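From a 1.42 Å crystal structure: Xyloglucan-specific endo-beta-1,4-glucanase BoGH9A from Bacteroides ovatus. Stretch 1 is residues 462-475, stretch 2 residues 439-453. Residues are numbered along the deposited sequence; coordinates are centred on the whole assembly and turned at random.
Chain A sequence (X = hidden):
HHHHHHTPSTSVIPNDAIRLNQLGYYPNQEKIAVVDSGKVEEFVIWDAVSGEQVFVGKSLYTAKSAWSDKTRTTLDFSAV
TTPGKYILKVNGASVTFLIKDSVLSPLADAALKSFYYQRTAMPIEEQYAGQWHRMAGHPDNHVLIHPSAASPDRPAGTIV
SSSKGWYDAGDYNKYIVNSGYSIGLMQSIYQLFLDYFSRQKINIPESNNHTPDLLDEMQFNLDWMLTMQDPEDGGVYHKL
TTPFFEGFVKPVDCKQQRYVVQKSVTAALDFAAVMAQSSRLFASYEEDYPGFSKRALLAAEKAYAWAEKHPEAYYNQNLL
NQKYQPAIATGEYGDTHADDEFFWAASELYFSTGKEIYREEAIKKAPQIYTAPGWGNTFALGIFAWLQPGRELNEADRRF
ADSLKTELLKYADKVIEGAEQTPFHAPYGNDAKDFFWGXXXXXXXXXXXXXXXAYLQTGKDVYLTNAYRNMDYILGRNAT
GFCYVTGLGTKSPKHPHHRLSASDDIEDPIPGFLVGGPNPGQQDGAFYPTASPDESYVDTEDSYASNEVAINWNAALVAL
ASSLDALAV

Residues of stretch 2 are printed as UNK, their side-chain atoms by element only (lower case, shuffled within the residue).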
# COMPACT_ATOMS: atom_id res chain seq x y z
N VAL A 462 -6.08 -16.47 -15.49
CA VAL A 462 -6.57 -16.92 -14.19
C VAL A 462 -5.93 -16.14 -13.03
O VAL A 462 -6.58 -15.86 -12.03
CB VAL A 462 -6.38 -18.46 -14.02
CG1 VAL A 462 -4.92 -18.83 -13.98
CG2 VAL A 462 -7.12 -18.98 -12.82
N TYR A 463 -4.66 -15.78 -13.16
CA TYR A 463 -4.03 -15.05 -12.08
C TYR A 463 -4.64 -13.65 -11.94
O TYR A 463 -4.88 -13.17 -10.83
CB TYR A 463 -2.55 -14.93 -12.39
CG TYR A 463 -1.77 -16.24 -12.40
CD1 TYR A 463 -1.84 -17.14 -11.35
CD2 TYR A 463 -0.93 -16.54 -13.46
CE1 TYR A 463 -1.11 -18.30 -11.36
CE2 TYR A 463 -0.19 -17.69 -13.47
CZ TYR A 463 -0.27 -18.57 -12.43
OH TYR A 463 0.47 -19.73 -12.45
N LEU A 464 -4.87 -12.99 -13.06
CA LEU A 464 -5.47 -11.66 -13.07
C LEU A 464 -6.92 -11.70 -12.56
O LEU A 464 -7.35 -10.84 -11.80
CB LEU A 464 -5.37 -11.04 -14.45
CG LEU A 464 -5.86 -9.60 -14.57
CD1 LEU A 464 -5.05 -8.72 -13.66
CD2 LEU A 464 -5.77 -9.14 -16.00
N THR A 465 -7.65 -12.73 -12.97
CA THR A 465 -9.03 -12.90 -12.53
C THR A 465 -9.06 -12.95 -11.02
O THR A 465 -9.95 -12.34 -10.38
CB THR A 465 -9.60 -14.18 -13.13
OG1 THR A 465 -9.72 -14.01 -14.54
CG2 THR A 465 -10.99 -14.47 -12.59
N ASN A 466 -8.12 -13.67 -10.42
CA ASN A 466 -8.06 -13.78 -8.98
C ASN A 466 -7.64 -12.48 -8.27
O ASN A 466 -8.06 -12.22 -7.14
CB ASN A 466 -7.22 -15.00 -8.58
CG ASN A 466 -8.02 -16.28 -8.65
OD1 ASN A 466 -8.77 -16.57 -7.72
ND2 ASN A 466 -7.87 -17.04 -9.72
N ALA A 467 -6.83 -11.66 -8.94
CA ALA A 467 -6.46 -10.37 -8.39
C ALA A 467 -7.69 -9.47 -8.30
O ALA A 467 -7.90 -8.79 -7.30
CB ALA A 467 -5.37 -9.73 -9.22
N TYR A 468 -8.52 -9.47 -9.33
CA TYR A 468 -9.77 -8.69 -9.29
C TYR A 468 -10.71 -9.21 -8.19
O TYR A 468 -11.39 -8.42 -7.56
CB TYR A 468 -10.51 -8.67 -10.64
CG TYR A 468 -9.89 -7.79 -11.70
CD1 TYR A 468 -10.12 -6.41 -11.72
CD2 TYR A 468 -9.19 -8.34 -12.76
CE1 TYR A 468 -9.58 -5.60 -12.73
CE2 TYR A 468 -8.64 -7.53 -13.75
CZ TYR A 468 -8.86 -6.17 -13.74
OH TYR A 468 -8.31 -5.40 -14.76
N ARG A 469 -10.71 -10.52 -7.95
CA ARG A 469 -11.56 -11.06 -6.88
C ARG A 469 -11.18 -10.49 -5.52
O ARG A 469 -12.05 -10.16 -4.70
CB ARG A 469 -11.50 -12.59 -6.85
CG ARG A 469 -12.14 -13.26 -8.04
CD ARG A 469 -11.91 -14.77 -8.07
NE ARG A 469 -12.53 -15.40 -9.22
CZ ARG A 469 -12.22 -16.61 -9.67
NH1 ARG A 469 -11.29 -17.34 -9.06
NH2 ARG A 469 -12.83 -17.11 -10.72
N ASN A 470 -9.88 -10.39 -5.25
CA ASN A 470 -9.43 -9.83 -3.98
C ASN A 470 -9.77 -8.35 -3.87
O ASN A 470 -10.11 -7.87 -2.78
CB ASN A 470 -7.91 -10.02 -3.79
CG ASN A 470 -7.57 -11.36 -3.18
OD1 ASN A 470 -8.40 -12.25 -3.11
ND2 ASN A 470 -6.31 -11.52 -2.78
N MET A 471 -9.69 -7.63 -4.98
CA MET A 471 -10.17 -6.24 -4.97
C MET A 471 -11.68 -6.15 -4.66
O MET A 471 -12.10 -5.30 -3.88
CB MET A 471 -9.81 -5.50 -6.28
CG MET A 471 -10.24 -4.05 -6.28
SD MET A 471 -9.48 -3.06 -4.93
CE MET A 471 -7.93 -2.81 -5.72
N ASP A 472 -12.49 -7.02 -5.27
CA ASP A 472 -13.91 -7.03 -4.98
C ASP A 472 -14.15 -7.22 -3.48
O ASP A 472 -15.09 -6.62 -2.92
CB ASP A 472 -14.58 -8.18 -5.72
CG ASP A 472 -14.87 -7.88 -7.19
OD1 ASP A 472 -14.40 -6.89 -7.77
OD2 ASP A 472 -15.63 -8.67 -7.79
N TYR A 473 -13.35 -8.06 -2.84
CA TYR A 473 -13.48 -8.31 -1.41
C TYR A 473 -13.34 -7.01 -0.62
O TYR A 473 -14.20 -6.71 0.23
CB TYR A 473 -12.46 -9.35 -0.90
CG TYR A 473 -12.67 -9.75 0.54
CD1 TYR A 473 -12.24 -8.95 1.57
CD2 TYR A 473 -13.35 -10.91 0.85
CE1 TYR A 473 -12.46 -9.28 2.90
CE2 TYR A 473 -13.57 -11.26 2.17
CZ TYR A 473 -13.11 -10.45 3.18
OH TYR A 473 -13.36 -10.79 4.50
N ILE A 474 -12.29 -6.23 -0.82
CA ILE A 474 -12.18 -5.04 -0.00
C ILE A 474 -13.20 -3.97 -0.36
O ILE A 474 -13.44 -3.09 0.48
CB ILE A 474 -10.79 -4.41 0.04
CG1 ILE A 474 -10.48 -3.79 -1.29
CG2 ILE A 474 -9.70 -5.42 0.54
CD1 ILE A 474 -9.45 -2.71 -1.16
N LEU A 475 -13.77 -4.02 -1.56
CA LEU A 475 -14.74 -3.03 -2.00
C LEU A 475 -16.20 -3.38 -1.65
O LEU A 475 -17.11 -2.68 -2.08
CB LEU A 475 -14.55 -2.72 -3.49
CG LEU A 475 -13.18 -2.15 -3.85
CD1 LEU A 475 -13.11 -2.02 -5.35
CD2 LEU A 475 -12.92 -0.83 -3.15
N UNK A 439 -4.51 -6.59 7.78
CA UNK A 439 -4.60 -7.70 6.83
C UNK A 439 -5.14 -7.32 5.46
O UNK A 439 -4.82 -7.97 4.48
s UNK A 439 -7.18 -8.38 7.80
c UNK A 439 -5.46 -8.83 7.39
N UNK A 440 -5.99 -6.31 5.37
CA UNK A 440 -6.60 -6.02 4.07
C UNK A 440 -5.54 -5.54 3.10
O UNK A 440 -5.63 -5.83 1.91
c UNK A 440 -8.91 -5.47 5.00
c UNK A 440 -9.54 -6.75 4.49
c UNK A 440 -9.95 -4.36 5.01
c UNK A 440 -7.71 -4.99 4.18
N UNK A 441 -4.53 -4.83 3.60
CA UNK A 441 -3.41 -4.41 2.76
C UNK A 441 -2.36 -5.51 2.70
O UNK A 441 -1.92 -5.91 1.60
c UNK A 441 -2.80 -3.14 3.28
N UNK A 442 -1.90 -5.96 3.86
CA UNK A 442 -0.75 -6.87 3.96
C UNK A 442 -0.97 -8.19 3.29
O UNK A 442 -0.03 -8.77 2.73
c UNK A 442 1.01 -7.82 5.56
o UNK A 442 1.39 -7.30 7.89
c UNK A 442 1.42 -8.17 7.01
c UNK A 442 -0.38 -7.15 5.41
o UNK A 442 1.80 -9.34 7.26
N UNK A 443 -2.19 -8.70 3.38
CA UNK A 443 -2.50 -9.97 2.77
C UNK A 443 -3.41 -9.82 1.58
O UNK A 443 -3.06 -10.23 0.48
c UNK A 443 -3.05 -10.97 3.76
c UNK A 443 -3.20 -13.42 4.22
c UNK A 443 -3.10 -12.36 3.18
n UNK A 443 -3.25 -15.86 4.54
c UNK A 443 -2.97 -14.77 3.59
N UNK A 444 -4.60 -9.23 1.72
CA UNK A 444 -5.52 -9.22 0.59
C UNK A 444 -4.97 -8.44 -0.62
O UNK A 444 -4.88 -8.96 -1.73
c UNK A 444 -6.88 -8.68 1.03
s UNK A 444 -8.17 -8.82 -0.20
N UNK A 445 -4.59 -7.18 -0.39
CA UNK A 445 -4.06 -6.38 -1.50
C UNK A 445 -2.75 -6.96 -2.02
O UNK A 445 -2.56 -7.09 -3.22
c UNK A 445 -7.19 -5.09 -2.28
s UNK A 445 -5.97 -3.78 -2.41
c UNK A 445 -5.02 -4.06 -0.94
c UNK A 445 -3.82 -4.93 -1.10
N UNK A 446 -1.82 -7.29 -1.12
CA UNK A 446 -0.49 -7.68 -1.61
C UNK A 446 -0.49 -9.08 -2.22
O UNK A 446 0.33 -9.40 -3.08
c UNK A 446 0.59 -7.47 -0.55
o UNK A 446 0.52 -5.21 -1.21
n UNK A 446 1.49 -5.67 0.75
c UNK A 446 0.89 -6.02 -0.37
N UNK A 447 -1.43 -9.92 -1.81
CA UNK A 447 -1.68 -11.17 -2.54
C UNK A 447 -2.17 -10.85 -3.96
O UNK A 447 -1.69 -11.43 -4.94
o UNK A 447 -5.24 -13.89 -1.64
c UNK A 447 -3.03 -13.34 -2.33
n UNK A 447 -3.56 -14.65 -0.38
c UNK A 447 -4.03 -14.02 -1.44
c UNK A 447 -2.72 -11.99 -1.79
N UNK A 448 -3.10 -9.91 -4.07
CA UNK A 448 -3.54 -9.40 -5.35
C UNK A 448 -2.42 -8.87 -6.23
O UNK A 448 -2.36 -9.18 -7.41
N UNK A 449 -1.55 -8.06 -5.65
CA UNK A 449 -0.40 -7.51 -6.38
C UNK A 449 0.46 -8.66 -6.91
O UNK A 449 0.91 -8.64 -8.07
c UNK A 449 1.73 -6.15 -6.18
c UNK A 449 0.43 -6.57 -5.48
c UNK A 449 -0.34 -5.33 -5.11
N UNK A 450 0.72 -9.65 -6.06
CA UNK A 450 1.51 -10.83 -6.43
C UNK A 450 0.87 -11.58 -7.60
O UNK A 450 1.55 -11.99 -8.57
o UNK A 450 2.32 -11.05 -4.17
c UNK A 450 1.72 -11.74 -5.23
N UNK A 451 -0.46 -11.75 -7.55
CA UNK A 451 -1.18 -12.41 -8.65
C UNK A 451 -1.12 -11.61 -9.93
O UNK A 451 -1.02 -12.17 -11.03
c UNK A 451 -4.19 -13.66 -6.54
c UNK A 451 -2.64 -12.64 -8.22
c UNK A 451 -2.80 -13.71 -7.15
c UNK A 451 -2.53 -15.11 -7.74
N UNK A 452 -1.20 -10.29 -9.83
CA UNK A 452 -1.08 -9.44 -10.99
C UNK A 452 0.32 -9.62 -11.63
O UNK A 452 0.46 -9.74 -12.86
s UNK A 452 0.32 -6.42 -12.14
c UNK A 452 0.92 -5.68 -10.60
c UNK A 452 -1.33 -6.93 -11.63
c UNK A 452 -1.36 -7.99 -10.55
N UNK A 453 1.37 -9.67 -10.81
CA UNK A 453 2.69 -9.95 -11.36
C UNK A 453 2.75 -11.33 -12.00
O UNK A 453 3.37 -11.51 -13.04
c UNK A 453 5.44 -5.96 -9.75
o UNK A 453 5.99 -4.70 -9.59
c UNK A 453 3.87 -7.64 -9.13
c UNK A 453 4.40 -6.37 -8.95
c UNK A 453 5.42 -8.06 -10.88
c UNK A 453 3.77 -9.89 -10.28
c UNK A 453 5.97 -6.79 -10.71
c UNK A 453 4.38 -8.50 -10.08

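Position 439 carries one carbon and then a sulfur, and reaches nothing on stretch 1: Cys-439, whose backbone O accepts bonds from the N atoms of both 443 and 444, where the helix widens. Position 440 has four carbons forked at the second, the pattern of leucine. In Leu-440 the CB lies 4.2 Å from Ile-474 CG2, and CD2 meets the edge of the Tyr-473 ring, 4.2 Å from CE1; a branched apolar chain suits this greasy corner.

Position 441 has a single carbon, pointing away from stretch 1, and is Ala-441. At 442 three carbons end in two oxygens; this is Glu-442, exposed and far from the partner helix, as befits a carboxylate. Position 443 runs four carbons in a row to a nitrogen, the signature of Lys-443, whose extended chain leads away from the contact and bonds elsewhere in the structure.

Position 444 has one carbon and a sulfur directed toward stretch 1. It is Cys-444, compact enough for its SG to sit 3.8 Å from both Ile-474 CG2 and Asn-470 CB; the same sulfur lies obliquely to the Tyr-473 ring, 5.3 Å from its centroid. At 445 the unbranched order is two carbons, sulfur, carbon: Met-445. Its CA-to-CB bond points away, yet the flexible chain curls back, bringing CE 3.5 Å from Ile-474 CD1 and SD 4.0 Å from Met-471 CE.

Position 446 has two carbons, the second bearing an oxygen and a nitrogen, and points away; it is Asn-446. At 447 three carbons end in an oxygen and a nitrogen. This is Gln-447, extended through chi1 and chi2 (both t) so that its OE1 accepts a hydrogen bond from Asn-470 ND2 at 2.8 Å.

Position 448 has no side-chain atoms and is Gly-448. Here the backbones come close, with 4.3 Å between the CA atoms of Gly-448 and Ala-467, and Ala-467 CB approaches Gly-448 O to 3.6 Å. Position 449, one carbon carrying two more, is Val-449, facing away. Position 450, one carbon and an oxygen, is Ser-450; its OG donates to Asn-446 O at 2.8 Å, satisfying the hydroxyl within its own helix.

Position 451 again shows four carbons forked at the second. Leu-451 points toward stretch 1, placing CD1 3.9 Å from Asn-466 CB and CD2 4.2 Å from Tyr-463 CD1. Position 452, with two carbons, sulfur and carbon, is Met-452; its side-chain end leads away, while its backbone N is 4.3 Å from Ala-467 CB. Position 453 bears a six-carbon ring with an oxygen: Tyr-453, directed away.

The two helices run nearly antiparallel, their axes approaching to 7.8 Å. Small residues, Ala-467 and Gly-448, bring the backbones together near the middle, with apolar packing toward each end. Between Cys-444 and Gln-447, Asn-470 adds polar specificity: its ND2 also donates to Cys-444 O at 3.1 Å, tying one amide to backbone and side chain alike.

Stretch 2 (439-453) CLAEKCMNQGVSLMY
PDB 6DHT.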